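PDB 6NTR: ATP/GTP-binding site-containing protein A from Brucella abortus, which functions in the periplasm to maintain the integrity of the bacterial cell envelope. Local coordinates for residues K177-F182 / K212-G217; K136-Q141 / Q186-T191; T219-M224 / S230-L235; E131-K136 / K142-T147. All blocks are in the same frame, centred on the assembly; numbering follows the deposited sequence.

Contact 1 of 4, residues K177-F182 / K212-G217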
loop_
_atom_site.group_PDB
_atom_site.type_symbol
_atom_site.label_atom_id
_atom_site.label_comp_id
_atom_site.label_asym_id
_atom_site.label_seq_id
_atom_site.Cartn_x
_atom_site.Cartn_y
_atom_site.Cartn_z
ATOM N N LYS A 177 9.581 -20.135 1.781
ATOM C CA LYS A 177 9.101 -21.484 1.562
ATOM C C LYS A 177 7.709 -21.506 0.953
ATOM O O LYS A 177 7.439 -22.315 0.085
ATOM C CB LYS A 177 9.195 -22.355 2.822
ATOM C CG LYS A 177 8.768 -21.710 4.123
ATOM C CD LYS A 177 9.018 -22.649 5.293
ATOM C CE LYS A 177 8.339 -22.154 6.559
ATOM N NZ LYS A 177 8.172 -23.211 7.594
ATOM N N VAL A 178 6.880 -20.579 1.395
ATOM C CA VAL A 178 5.511 -20.426 0.944
ATOM C C VAL A 178 5.378 -20.089 -0.545
ATOM O O VAL A 178 4.478 -20.568 -1.217
ATOM C CB VAL A 178 4.830 -19.363 1.848
ATOM C CG1 VAL A 178 3.695 -18.605 1.183
ATOM C CG2 VAL A 178 4.382 -19.996 3.146
HETATM N N MSE A 179 6.270 -19.246 -1.038
HETATM C CA MSE A 179 6.235 -18.742 -2.397
HETATM C C MSE A 179 6.437 -19.667 -3.566
HETATM O O MSE A 179 5.668 -19.528 -4.535
HETATM C CB MSE A 179 7.319 -17.693 -2.508
HETATM C CG MSE A 179 6.964 -16.475 -1.685
HETATM SE SE MSE A 179 8.056 -15.003 -2.349
HETATM C CE MSE A 179 8.007 -15.418 -4.258
ATOM N N GLY A 180 7.389 -20.588 -3.539
ATOM C CA GLY A 180 7.557 -21.445 -4.700
ATOM C C GLY A 180 8.687 -21.112 -5.657
ATOM O O GLY A 180 9.820 -20.923 -5.254
ATOM N N LYS A 181 8.367 -21.054 -6.942
ATOM C CA LYS A 181 9.369 -20.813 -7.969
ATOM C C LYS A 181 10.133 -19.500 -7.822
ATOM O O LYS A 181 11.328 -19.460 -8.092
ATOM C CB LYS A 181 8.775 -20.971 -9.372
ATOM C CG LYS A 181 7.719 -19.953 -9.751
ATOM C CD LYS A 181 7.505 -19.944 -11.253
ATOM C CE LYS A 181 6.213 -19.251 -11.630
ATOM N NZ LYS A 181 6.322 -18.557 -12.940
ATOM N N PHE A 182 9.471 -18.432 -7.406
ATOM C CA PHE A 182 10.167 -17.175 -7.205
ATOM C C PHE A 182 10.922 -17.131 -5.892
ATOM O O PHE A 182 11.407 -16.064 -5.521
ATOM C CB PHE A 182 9.196 -16.003 -7.242
ATOM C CG PHE A 182 8.405 -15.903 -8.488
ATOM C CD1 PHE A 182 8.994 -15.477 -9.658
ATOM C CD2 PHE A 182 7.059 -16.207 -8.487
ATOM C CE1 PHE A 182 8.261 -15.374 -10.808
ATOM C CE2 PHE A 182 6.320 -16.106 -9.632
ATOM C CZ PHE A 182 6.919 -15.690 -10.794
ATOM N N LYS A 212 10.397 -5.793 1.717
ATOM C CA LYS A 212 11.352 -6.443 0.842
ATOM C C LYS A 212 10.625 -6.599 -0.484
ATOM O O LYS A 212 9.576 -7.201 -0.539
ATOM C CB LYS A 212 11.733 -7.803 1.391
ATOM C CG LYS A 212 12.689 -7.751 2.563
ATOM C CD LYS A 212 12.906 -9.125 3.157
ATOM C CE LYS A 212 14.100 -9.165 4.095
ATOM N NZ LYS A 212 14.366 -7.863 4.754
ATOM N N LEU A 213 11.177 -6.064 -1.557
ATOM C CA LEU A 213 10.520 -6.085 -2.851
ATOM C C LEU A 213 11.198 -6.861 -3.967
ATOM O O LEU A 213 12.396 -6.765 -4.144
ATOM C CB LEU A 213 10.316 -4.641 -3.285
ATOM C CG LEU A 213 10.083 -4.264 -4.736
ATOM C CD1 LEU A 213 8.608 -4.339 -5.055
ATOM C CD2 LEU A 213 10.573 -2.855 -4.971
ATOM N N TYR A 214 10.409 -7.632 -4.706
ATOM C CA TYR A 214 10.868 -8.425 -5.843
ATOM C C TYR A 214 10.783 -7.609 -7.123
ATOM O O TYR A 214 10.011 -6.660 -7.230
ATOM C CB TYR A 214 10.037 -9.699 -6.004
ATOM C CG TYR A 214 10.278 -10.698 -4.926
ATOM C CD1 TYR A 214 9.708 -10.538 -3.676
ATOM C CD2 TYR A 214 11.091 -11.797 -5.144
ATOM C CE1 TYR A 214 9.941 -11.441 -2.662
ATOM C CE2 TYR A 214 11.329 -12.708 -4.142
ATOM C CZ TYR A 214 10.751 -12.524 -2.901
ATOM O OH TYR A 214 10.987 -13.422 -1.892
ATOM N N ARG A 215 11.588 -7.998 -8.108
ATOM C CA ARG A 215 11.531 -7.342 -9.410
ATOM C C ARG A 215 10.147 -7.436 -10.060
ATOM O O ARG A 215 9.805 -6.582 -10.890
ATOM C CB ARG A 215 12.589 -7.951 -10.331
ATOM C CG ARG A 215 13.268 -6.972 -11.227
ATOM C CD ARG A 215 14.652 -7.471 -11.562
ATOM N NE ARG A 215 14.662 -8.697 -12.360
ATOM C CZ ARG A 215 15.191 -8.795 -13.578
ATOM N NH1 ARG A 215 15.782 -7.746 -14.134
ATOM N NH2 ARG A 215 15.164 -9.947 -14.230
ATOM N N ASN A 216 9.344 -8.446 -9.707
ATOM C CA ASN A 216 8.044 -8.670 -10.328
ATOM C C ASN A 216 6.898 -8.062 -9.536
ATOM O O ASN A 216 5.740 -8.435 -9.757
ATOM C CB ASN A 216 7.798 -10.165 -10.530
ATOM C CG ASN A 216 7.838 -10.944 -9.232
ATOM O OD1 ASN A 216 7.792 -10.366 -8.149
ATOM N ND2 ASN A 216 7.906 -12.267 -9.333
ATOM N N GLY A 217 7.197 -7.155 -8.612
ATOM C CA GLY A 217 6.195 -6.459 -7.850
ATOM C C GLY A 217 5.815 -7.116 -6.547
ATOM O O GLY A 217 5.231 -6.460 -5.694
#
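Met179, a selenomethionine at the end of helix 174-179, meets Tyr214, near the end of strand 207-214, and this pair forms the close-packed half of the contact. The two side chains approach from opposite directions; SE of Met179 lies 3.4 Å from OH of Tyr214 and 4.5 Å from the ring centroid, 42° off the normal. That oblique position makes a Met-aromatic contact, with CE of Met179 reaching over one ring face because the chain bends at its last torsion (chi3 38°). The tyrosine hydroxyl is also hydrogen-bonded to NE of Arg220, which fixes the outer end of the ring, while Met179 packs further against Leu235 and Leu238 of strand 229-240. In the beta-barrel-like fold, the short helix is thereby joined to a strand of the barrel-like wall where that strand runs into a type I beta turn, Tyr214 to Gly217.

Phe182 and Asn216 make the looser, partly exposed side. The amide is turned 80° from the phenyl plane and offers ND2 over one face, 3.4 Å from CD1 of Phe182 but displaced toward the rim; CG of Lys181 lies over the opposite face. On the amide's other branch, OD1 of Asn216 accepts a hydrogen bond from the backbone N of Ile218. The carbonyl O of Phe182 comes within 3.6 Å of CE2 of Tyr214, bridging the two halves.

Contact 2 of 4, residues K136-Q141 / Q186-T191; sequences KAEAGQ and QVWPVT
The indole of Trp188 presents one face to the methyl group of Ala137. CB of Ala137 stands over the middle of the indole, 4.0 Å from the centroid of the six-membered ring and 14° off its normal, the geometry of a CH-pi contact. The chi1 of Trp188 (-73°) sets CG opposite its own carbonyl carbon and turns the ring system toward the final turn of helix 126-138.

Glu138 makes the second contact and arrives differently. Its CG comes obliquely to the outer part of the six-membered ring, 3.6 Å from CH2 of Trp188, and its carboxylate is inclined 67° to the indole plane. The extended chain carries OE2 onward to a long, weak ion pair with NH1 of Arg215.

The helix ends here in a Schellman motif: N of Gln141 bonds to O of Lys136 at 2.8 Å and N of Gly140 to O of Ala137 at 3.1 Å, with Gly140 at positive phi as the C-prime residue. Trp188 also packs on Val165 of strand 159-165. Methyl, methylene and aromatic carbon make the crossing contacts, so within this pair of segments the attraction is probably mainly dispersion and CH-pi, with charge kept to the margin.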
loop_
_atom_site.group_PDB
_atom_site.type_symbol
_atom_site.label_atom_id
_atom_site.label_comp_id
_atom_site.label_asym_id
_atom_site.label_seq_id
_atom_site.Cartn_x
_atom_site.Cartn_y
_atom_site.Cartn_z
ATOM N N LYS A 136 14.008 2.598 -10.889
ATOM C CA LYS A 136 15.051 3.283 -10.144
ATOM C C LYS A 136 15.922 2.282 -9.397
ATOM O O LYS A 136 17.149 2.376 -9.417
ATOM C CB LYS A 136 14.416 4.304 -9.201
ATOM C CG LYS A 136 13.648 5.371 -9.979
ATOM C CD LYS A 136 13.515 6.701 -9.266
ATOM C CE LYS A 136 13.091 7.802 -10.247
ATOM N NZ LYS A 136 13.251 9.190 -9.721
ATOM N N ALA A 137 15.304 1.275 -8.783
ATOM C CA ALA A 137 16.079 0.278 -8.055
ATOM C C ALA A 137 16.968 -0.523 -8.986
ATOM O O ALA A 137 18.137 -0.773 -8.676
ATOM C CB ALA A 137 15.144 -0.653 -7.296
ATOM N N GLU A 138 16.421 -0.954 -10.122
ATOM C CA GLU A 138 17.185 -1.744 -11.086
ATOM C C GLU A 138 18.374 -0.964 -11.625
ATOM O O GLU A 138 19.438 -1.537 -11.886
ATOM C CB GLU A 138 16.283 -2.162 -12.246
ATOM C CG GLU A 138 15.403 -3.356 -11.984
ATOM C CD GLU A 138 14.630 -3.754 -13.206
ATOM O OE1 GLU A 138 14.475 -2.923 -14.125
ATOM O OE2 GLU A 138 14.192 -4.911 -13.261
ATOM N N ALA A 139 18.186 0.332 -11.840
ATOM C CA ALA A 139 19.186 1.257 -12.331
ATOM C C ALA A 139 20.097 1.774 -11.229
ATOM O O ALA A 139 20.732 2.819 -11.395
ATOM C CB ALA A 139 18.494 2.421 -13.035
ATOM N N GLY A 140 20.149 1.083 -10.107
ATOM C CA GLY A 140 21.025 1.453 -9.020
ATOM C C GLY A 140 20.674 2.597 -8.097
ATOM O O GLY A 140 21.432 2.896 -7.197
ATOM N N GLN A 141 19.533 3.229 -8.294
ATOM C CA GLN A 141 19.145 4.330 -7.436
ATOM C C GLN A 141 18.854 3.810 -6.032
ATOM O O GLN A 141 18.398 2.694 -5.879
ATOM C CB GLN A 141 17.936 5.039 -8.020
ATOM C CG GLN A 141 18.042 6.544 -8.050
ATOM C CD GLN A 141 17.350 7.142 -9.246
ATOM O OE1 GLN A 141 17.281 6.530 -10.303
ATOM N NE2 GLN A 141 16.833 8.344 -9.088
ATOM N N GLN A 186 16.168 -12.456 -6.055
ATOM C CA GLN A 186 16.666 -11.352 -5.252
ATOM C C GLN A 186 15.576 -10.377 -4.859
ATOM O O GLN A 186 14.598 -10.246 -5.551
ATOM C CB GLN A 186 17.749 -10.597 -6.014
ATOM C CG GLN A 186 19.030 -11.365 -6.238
ATOM C CD GLN A 186 19.911 -11.401 -5.017
ATOM O OE1 GLN A 186 20.005 -10.434 -4.281
ATOM N NE2 GLN A 186 20.567 -12.519 -4.801
ATOM N N VAL A 187 15.773 -9.681 -3.753
ATOM C CA VAL A 187 14.835 -8.681 -3.295
ATOM C C VAL A 187 15.594 -7.426 -2.938
ATOM O O VAL A 187 16.796 -7.456 -2.770
ATOM C CB VAL A 187 14.051 -9.120 -2.053
ATOM C CG1 VAL A 187 13.338 -10.434 -2.292
ATOM C CG2 VAL A 187 14.959 -9.199 -0.844
ATOM N N TRP A 188 14.890 -6.312 -2.880
ATOM C CA TRP A 188 15.485 -5.060 -2.484
ATOM C C TRP A 188 14.806 -4.640 -1.211
ATOM O O TRP A 188 13.594 -4.683 -1.135
ATOM C CB TRP A 188 15.187 -3.970 -3.496
ATOM C CG TRP A 188 15.911 -4.057 -4.762
ATOM C CD1 TRP A 188 17.231 -3.834 -4.965
ATOM C CD2 TRP A 188 15.353 -4.349 -6.035
ATOM N NE1 TRP A 188 17.538 -3.988 -6.278
ATOM C CE2 TRP A 188 16.399 -4.304 -6.963
ATOM C CE3 TRP A 188 14.072 -4.650 -6.482
ATOM C CZ2 TRP A 188 16.202 -4.552 -8.308
ATOM C CZ3 TRP A 188 13.881 -4.893 -7.803
ATOM C CH2 TRP A 188 14.935 -4.844 -8.708
ATOM N N PRO A 189 15.575 -4.284 -0.182
ATOM C CA PRO A 189 14.869 -3.785 0.989
ATOM C C PRO A 189 14.366 -2.416 0.600
ATOM O O PRO A 189 15.114 -1.675 0.001
ATOM C CB PRO A 189 15.961 -3.686 2.039
ATOM C CG PRO A 189 17.024 -4.615 1.579
ATOM C CD PRO A 189 16.998 -4.522 0.091
ATOM N N VAL A 190 13.126 -2.082 0.924
ATOM C CA VAL A 190 12.591 -0.787 0.541
ATOM C C VAL A 190 11.877 -0.185 1.731
ATOM O O VAL A 190 11.103 -0.868 2.411
ATOM C CB VAL A 190 11.650 -0.882 -0.669
ATOM C CG1 VAL A 190 11.388 0.492 -1.201
ATOM C CG2 VAL A 190 12.249 -1.745 -1.741
ATOM N N THR A 191 12.167 1.083 1.992
ATOM C CA THR A 191 11.475 1.892 2.980
ATOM C C THR A 191 10.831 3.056 2.242
ATOM O O THR A 191 11.508 3.785 1.518
ATOM C CB THR A 191 12.440 2.388 4.065
ATOM O OG1 THR A 191 12.988 1.272 4.776
ATOM C CG2 THR A 191 11.735 3.290 5.048
#

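Contact 3 of 4, residues T219-M224 / S230-L235; sequences TRDMTM and SMRGKL. Unlike the reference sequence in segment 219-224: Met222 (reference Leu). With EDO (1,2-ethanediol), chain G.
The carbonyl O of Met222 accepts the backbone N of Gly233 at 2.8 Å, a nearly straight bond (171° at the hydrogen) whose donor stands well above the carbonyl plane. CA of Arg232 adds a CA-H...O contact to the same oxygen, and OG1 of Thr223 lies near it in a weak, unsettled interaction. The return bond from N of Met222 to O of Gly233 is weak, bent to 130°. Further along, Met224 and Met231 exchange two bonds of 2.8 Å, N of each to O of the other. Thr223 and Arg232 form the non-hydrogen-bonded pair between these two hydrogen-bonded pairs, as expected in an antiparallel beta hairpin.

On the face carrying Thr223 and Arg232, OG1 of Thr223 sits over the centre of the guanidinium, while OD1 of Asp221 meets its edge in a salt bridge, 3.2 Å from NH1 of Arg232. A bend at chi2 (-108°) turns the guanidinium toward Asp221, the two side chains running side by side. On the other face, the selenomethionines Met224 and Met231 touch, SE of Met224 lying 4.1 Å from CE of Met231; both pack on Phe50.

The chain turns a corner at Asp221, whose backbone N, like that of Leu235, is bound by OE2 of Glu175. Before it, N of Thr219 gives a 3.1 Å hydrogen bond to O1 of an ethanediol, probably from the crystallisation liquor. The hairpin thus has two chemically distinct faces, charged around Arg232 and apolar around the selenomethionines.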
loop_
_atom_site.group_PDB
_atom_site.type_symbol
_atom_site.label_atom_id
_atom_site.label_comp_id
_atom_site.label_asym_id
_atom_site.label_seq_id
_atom_site.Cartn_x
_atom_site.Cartn_y
_atom_site.Cartn_z
ATOM N N THR A 219 5.905 -8.377 -2.814
ATOM C CA THR A 219 6.548 -7.830 -1.634
ATOM C C THR A 219 6.253 -8.737 -0.460
ATOM O O THR A 219 5.270 -9.472 -0.463
ATOM C CB THR A 219 6.055 -6.435 -1.278
ATOM O OG1 THR A 219 4.767 -6.542 -0.680
ATOM C CG2 THR A 219 5.939 -5.595 -2.483
ATOM N N ARG A 220 7.092 -8.659 0.565
ATOM C CA ARG A 220 6.935 -9.493 1.747
ATOM C C ARG A 220 7.583 -8.782 2.918
ATOM O O ARG A 220 8.031 -7.643 2.797
ATOM C CB ARG A 220 7.540 -10.873 1.531
ATOM C CG ARG A 220 9.020 -10.864 1.244
ATOM C CD ARG A 220 9.500 -12.287 1.066
ATOM N NE ARG A 220 10.913 -12.391 0.736
ATOM C CZ ARG A 220 11.886 -12.440 1.638
ATOM N NH1 ARG A 220 11.600 -12.385 2.935
ATOM N NH2 ARG A 220 13.146 -12.553 1.244
ATOM N N ASP A 221 7.610 -9.419 4.072
ATOM C CA ASP A 221 8.305 -8.885 5.237
ATOM C C ASP A 221 7.948 -7.456 5.526
ATOM O O ASP A 221 8.806 -6.651 5.775
ATOM C CB ASP A 221 9.819 -9.016 5.073
ATOM C CG ASP A 221 10.557 -9.086 6.391
ATOM O OD1 ASP A 221 10.056 -8.605 7.410
ATOM O OD2 ASP A 221 11.660 -9.626 6.402
HETATM N N MSE A 222 6.683 -7.132 5.461
HETATM C CA MSE A 222 6.236 -5.786 5.694
HETATM C C MSE A 222 6.245 -5.358 7.106
HETATM O O MSE A 222 6.130 -6.177 8.004
HETATM C CB MSE A 222 4.800 -5.597 5.252
HETATM C CG MSE A 222 4.219 -6.837 4.608
HETATM SE SE MSE A 222 3.464 -6.130 2.992
HETATM C CE MSE A 222 2.296 -4.821 3.843
ATOM N N THR A 223 6.473 -4.081 7.315
ATOM C CA THR A 223 6.386 -3.503 8.621
ATOM C C THR A 223 5.768 -2.150 8.390
ATOM O O THR A 223 6.236 -1.396 7.580
ATOM C CB THR A 223 7.755 -3.361 9.290
ATOM O OG1 THR A 223 8.250 -4.653 9.623
ATOM C CG2 THR A 223 7.640 -2.555 10.540
HETATM N N MSE A 224 4.725 -1.829 9.129
HETATM C CA MSE A 224 4.083 -0.564 8.949
HETATM C C MSE A 224 4.179 0.234 10.191
HETATM O O MSE A 224 3.664 -0.194 11.213
HETATM C CB MSE A 224 2.646 -0.844 8.545
HETATM C CG MSE A 224 2.733 -1.606 7.244
HETATM SE SE MSE A 224 1.237 -2.812 6.936
HETATM C CE MSE A 224 0.020 -1.380 6.406
ATOM N N SER A 230 3.307 0.071 15.515
ATOM C CA SER A 230 3.708 -0.509 14.256
ATOM C C SER A 230 3.148 -1.917 14.148
ATOM O O SER A 230 2.930 -2.610 15.147
ATOM C CB SER A 230 5.236 -0.501 14.103
ATOM O OG SER A 230 5.850 -0.957 15.287
HETATM N N MSE A 231 2.952 -2.347 12.904
HETATM C CA MSE A 231 2.423 -3.644 12.595
HETATM C C MSE A 231 3.398 -4.361 11.729
HETATM O O MSE A 231 4.226 -3.731 11.061
HETATM C CB MSE A 231 1.183 -3.503 11.746
HETATM C CG MSE A 231 0.071 -2.775 12.460
HETATM SE SE MSE A 231 -1.470 -2.872 11.268
HETATM C CE MSE A 231 -0.764 -4.314 10.165
ATOM N N ARG A 232 3.324 -5.690 11.758
ATOM C CA ARG A 232 4.179 -6.547 10.975
ATOM C C ARG A 232 3.300 -7.327 10.020
ATOM O O ARG A 232 2.205 -7.713 10.374
ATOM C CB ARG A 232 4.883 -7.550 11.884
ATOM C CG ARG A 232 6.158 -7.067 12.528
ATOM C CD ARG A 232 7.363 -7.736 11.903
ATOM N NE ARG A 232 8.607 -7.130 12.346
ATOM C CZ ARG A 232 9.754 -7.223 11.694
ATOM N NH1 ARG A 232 9.823 -7.898 10.566
ATOM N NH2 ARG A 232 10.839 -6.637 12.174
ATOM N N GLY A 233 3.762 -7.539 8.800
ATOM C CA GLY A 233 3.004 -8.321 7.857
ATOM C C GLY A 233 3.886 -9.379 7.261
ATOM O O GLY A 233 4.821 -9.072 6.557
ATOM N N LYS A 234 3.566 -10.633 7.503
ATOM C CA LYS A 234 4.370 -11.705 6.962
ATOM C C LYS A 234 3.574 -12.521 5.954
ATOM O O LYS A 234 2.492 -12.974 6.249
ATOM C CB LYS A 234 4.893 -12.603 8.081
ATOM C CG LYS A 234 5.821 -11.926 9.067
ATOM C CD LYS A 234 7.101 -11.487 8.394
ATOM C CE LYS A 234 8.224 -11.315 9.388
ATOM N NZ LYS A 234 9.157 -12.456 9.281
ATOM N N LEU A 235 4.129 -12.702 4.767
ATOM C CA LEU A 235 3.464 -13.454 3.736
ATOM C C LEU A 235 3.326 -14.883 4.177
ATOM O O LEU A 235 4.283 -15.500 4.601
ATOM C CB LEU A 235 4.261 -13.389 2.442
ATOM C CG LEU A 235 3.578 -13.773 1.139
ATOM C CD1 LEU A 235 2.851 -12.597 0.530
ATOM C CD2 LEU A 235 4.602 -14.294 0.167
HETATM C C1 EDO G . 2.824 -7.511 -3.397
HETATM O O1 EDO G . 2.788 -8.639 -2.514
HETATM C C2 EDO G . 2.385 -6.276 -2.641
HETATM O O2 EDO G . 2.550 -5.168 -3.525
#

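Contact 4 of 4, residues E131-K136 / K142-T147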
loop_
_atom_site.group_PDB
_atom_site.type_symbol
_atom_site.label_atom_id
_atom_site.label_comp_id
_atom_site.label_asym_id
_atom_site.label_seq_id
_atom_site.Cartn_x
_atom_site.Cartn_y
_atom_site.Cartn_z
ATOM N N GLU A 131 6.111 0.879 -10.429
ATOM C CA GLU A 131 6.995 0.596 -11.556
ATOM C C GLU A 131 8.234 1.470 -11.515
ATOM O O GLU A 131 9.339 1.011 -11.815
ATOM C CB GLU A 131 6.256 0.800 -12.876
ATOM C CG GLU A 131 5.276 -0.286 -13.199
ATOM C CD GLU A 131 4.656 -0.105 -14.559
ATOM O OE1 GLU A 131 4.005 0.938 -14.783
ATOM O OE2 GLU A 131 4.820 -1.004 -15.407
ATOM N N GLU A 132 8.062 2.736 -11.155
ATOM C CA GLU A 132 9.193 3.647 -11.033
ATOM C C GLU A 132 10.123 3.234 -9.906
ATOM O O GLU A 132 11.336 3.438 -9.984
ATOM C CB GLU A 132 8.666 5.049 -10.789
ATOM C CG GLU A 132 9.696 6.080 -10.585
ATOM C CD GLU A 132 9.060 7.340 -10.096
ATOM O OE1 GLU A 132 8.468 7.291 -8.992
ATOM O OE2 GLU A 132 9.117 8.357 -10.822
ATOM N N LEU A 133 9.561 2.708 -8.826
ATOM C CA LEU A 133 10.387 2.214 -7.743
ATOM C C LEU A 133 11.282 1.088 -8.220
ATOM O O LEU A 133 12.478 1.075 -7.921
ATOM C CB LEU A 133 9.492 1.767 -6.598
ATOM C CG LEU A 133 10.015 0.924 -5.439
ATOM C CD1 LEU A 133 11.374 1.344 -4.965
ATOM C CD2 LEU A 133 9.036 1.081 -4.322
ATOM N N ILE A 134 10.727 0.146 -8.984
ATOM C CA ILE A 134 11.528 -0.969 -9.489
ATOM C C ILE A 134 12.593 -0.469 -10.448
ATOM O O ILE A 134 13.760 -0.862 -10.358
ATOM C CB ILE A 134 10.642 -2.035 -10.164
ATOM C CG1 ILE A 134 9.656 -2.639 -9.171
ATOM C CG2 ILE A 134 11.485 -3.149 -10.737
ATOM C CD1 ILE A 134 8.573 -3.453 -9.830
ATOM N N GLY A 135 12.212 0.388 -11.386
ATOM C CA GLY A 135 13.148 0.899 -12.365
ATOM C C GLY A 135 14.315 1.599 -11.708
ATOM O O GLY A 135 15.473 1.238 -11.916
ATOM N N LYS A 136 14.008 2.598 -10.889
ATOM C CA LYS A 136 15.051 3.283 -10.144
ATOM C C LYS A 136 15.922 2.282 -9.397
ATOM O O LYS A 136 17.149 2.376 -9.417
ATOM C CB LYS A 136 14.416 4.304 -9.201
ATOM C CG LYS A 136 13.648 5.371 -9.979
ATOM C CD LYS A 136 13.515 6.701 -9.266
ATOM C CE LYS A 136 13.091 7.802 -10.247
ATOM N NZ LYS A 136 13.251 9.190 -9.721
ATOM N N LYS A 142 19.180 4.598 -5.014
ATOM C CA LYS A 142 18.941 4.196 -3.634
ATOM C C LYS A 142 18.219 5.222 -2.760
ATOM O O LYS A 142 17.896 4.935 -1.623
ATOM C CB LYS A 142 20.242 3.741 -2.971
ATOM C CG LYS A 142 21.031 2.750 -3.801
ATOM C CD LYS A 142 20.669 1.314 -3.484
ATOM C CE LYS A 142 20.742 0.453 -4.728
ATOM N NZ LYS A 142 21.625 -0.726 -4.561
ATOM N N PHE A 143 17.982 6.414 -3.284
ATOM C CA PHE A 143 17.300 7.443 -2.526
ATOM C C PHE A 143 16.622 8.423 -3.470
ATOM O O PHE A 143 17.259 8.940 -4.361
ATOM C CB PHE A 143 18.324 8.177 -1.671
ATOM C CG PHE A 143 17.838 8.557 -0.312
ATOM C CD1 PHE A 143 17.023 9.648 -0.141
ATOM C CD2 PHE A 143 18.223 7.842 0.793
ATOM C CE1 PHE A 143 16.586 10.009 1.108
ATOM C CE2 PHE A 143 17.791 8.197 2.047
ATOM C CZ PHE A 143 16.975 9.283 2.204
ATOM N N TYR A 144 15.338 8.690 -3.281
ATOM C CA TYR A 144 14.624 9.643 -4.129
ATOM C C TYR A 144 13.327 10.171 -3.531
ATOM O O TYR A 144 12.790 9.599 -2.620
ATOM C CB TYR A 144 14.444 9.141 -5.566
ATOM C CG TYR A 144 13.495 7.987 -5.761
ATOM C CD1 TYR A 144 12.155 8.201 -6.024
ATOM C CD2 TYR A 144 13.946 6.690 -5.717
ATOM C CE1 TYR A 144 11.297 7.149 -6.206
ATOM C CE2 TYR A 144 13.091 5.636 -5.898
ATOM C CZ TYR A 144 11.772 5.880 -6.145
ATOM O OH TYR A 144 10.937 4.835 -6.327
ATOM N N GLN A 145 12.847 11.280 -4.058
ATOM C CA GLN A 145 11.627 11.905 -3.596
ATOM C C GLN A 145 10.656 12.008 -4.762
ATOM O O GLN A 145 11.061 12.254 -5.884
ATOM C CB GLN A 145 11.912 13.288 -3.029
ATOM C CG GLN A 145 12.710 13.287 -1.741
ATOM C CD GLN A 145 12.635 14.604 -1.009
ATOM O OE1 GLN A 145 12.522 15.653 -1.614
ATOM N NE2 GLN A 145 12.683 14.545 0.299
ATOM N N THR A 146 9.389 11.807 -4.465
ATOM C CA THR A 146 8.339 11.844 -5.456
ATOM C C THR A 146 7.012 12.045 -4.762
ATOM O O THR A 146 6.960 12.239 -3.564
ATOM C CB THR A 146 8.334 10.596 -6.344
ATOM O OG1 THR A 146 7.413 10.789 -7.410
ATOM C CG2 THR A 146 7.942 9.384 -5.565
ATOM N N THR A 147 5.945 12.031 -5.535
ATOM C CA THR A 147 4.600 12.204 -5.009
ATOM C C THR A 147 3.756 11.051 -5.463
ATOM O O THR A 147 4.160 10.289 -6.318
ATOM C CB THR A 147 3.931 13.451 -5.564
ATOM O OG1 THR A 147 3.911 13.364 -6.984
ATOM C CG2 THR A 147 4.683 14.667 -5.149
#
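Tyr144, the second residue of strand 143-148, makes most of this contact with helix 126-138. The aliphatic chain of Lys136 lies across one face of its ring: CD of Lys136 is centred there, 3.4 Å from the ring centroid and 7° off the normal, as a CH-pi contact. The extended lysine carries NZ farther over the same ring, 4.4 Å from the centroid, which makes an off-centre cation-pi interaction. With chi1 at 69°, the tyrosine side chain is swung between its own backbone N and carbonyl carbon, and its hydroxyl end runs in to the helix beside Leu133. There OH of Tyr144 lies 3.4 Å from CB of Leu133, and CA of Leu133 is near the plane of the ring at its edge.

Glu132 crosses Tyr144 obliquely, its carboxylate steeply inclined to the ring; OE1 of Glu132 is 4.0 Å from CE1 of Tyr144. The same oxygen accepts a hydrogen bond from NE2 of Gln124.

Two residues on, Thr146 again faces the helix, and its OG1 is 4.0 Å from OE1 of Glu132, a more distant approach as their side chains slide past each other.

Helix segment 131-136 runs roughly antiparallel to strand segment 143-147 (155° between axes, closest approach 10.6 Å). Strand 159-165 pairs with the latter, and Leu133 also packs on Val163, Val190, Ile192, Phe211 and Leu213 of strands 159-165, 187-195 and 207-214.

Overall arrangement
From the N terminus, helix 126-138 comes first among these elements. Contact 4 closes the short connection at its end, bringing strand 143-148 back alongside. Contact 2 starts from the same helix, sharing Lys136, but closes a longer excursion at strand 187-195; its segments alternate with those of contact 4. Contact 1 then opens on helix 174-179 and crosses contact 2, since 186-191 falls between its own segments; strands 187-195 and 207-214 are neighbours, with Leu213 N 2.8 Å from Trp188 O. Contact 3 follows in series, completing the hairpin 222-225/229-240. Contacts 1, 2 and 4 tie both helices to the strands, contact 3 joins neighbouring strands, and Tyr214 with Arg220 couples contacts 1 and 3.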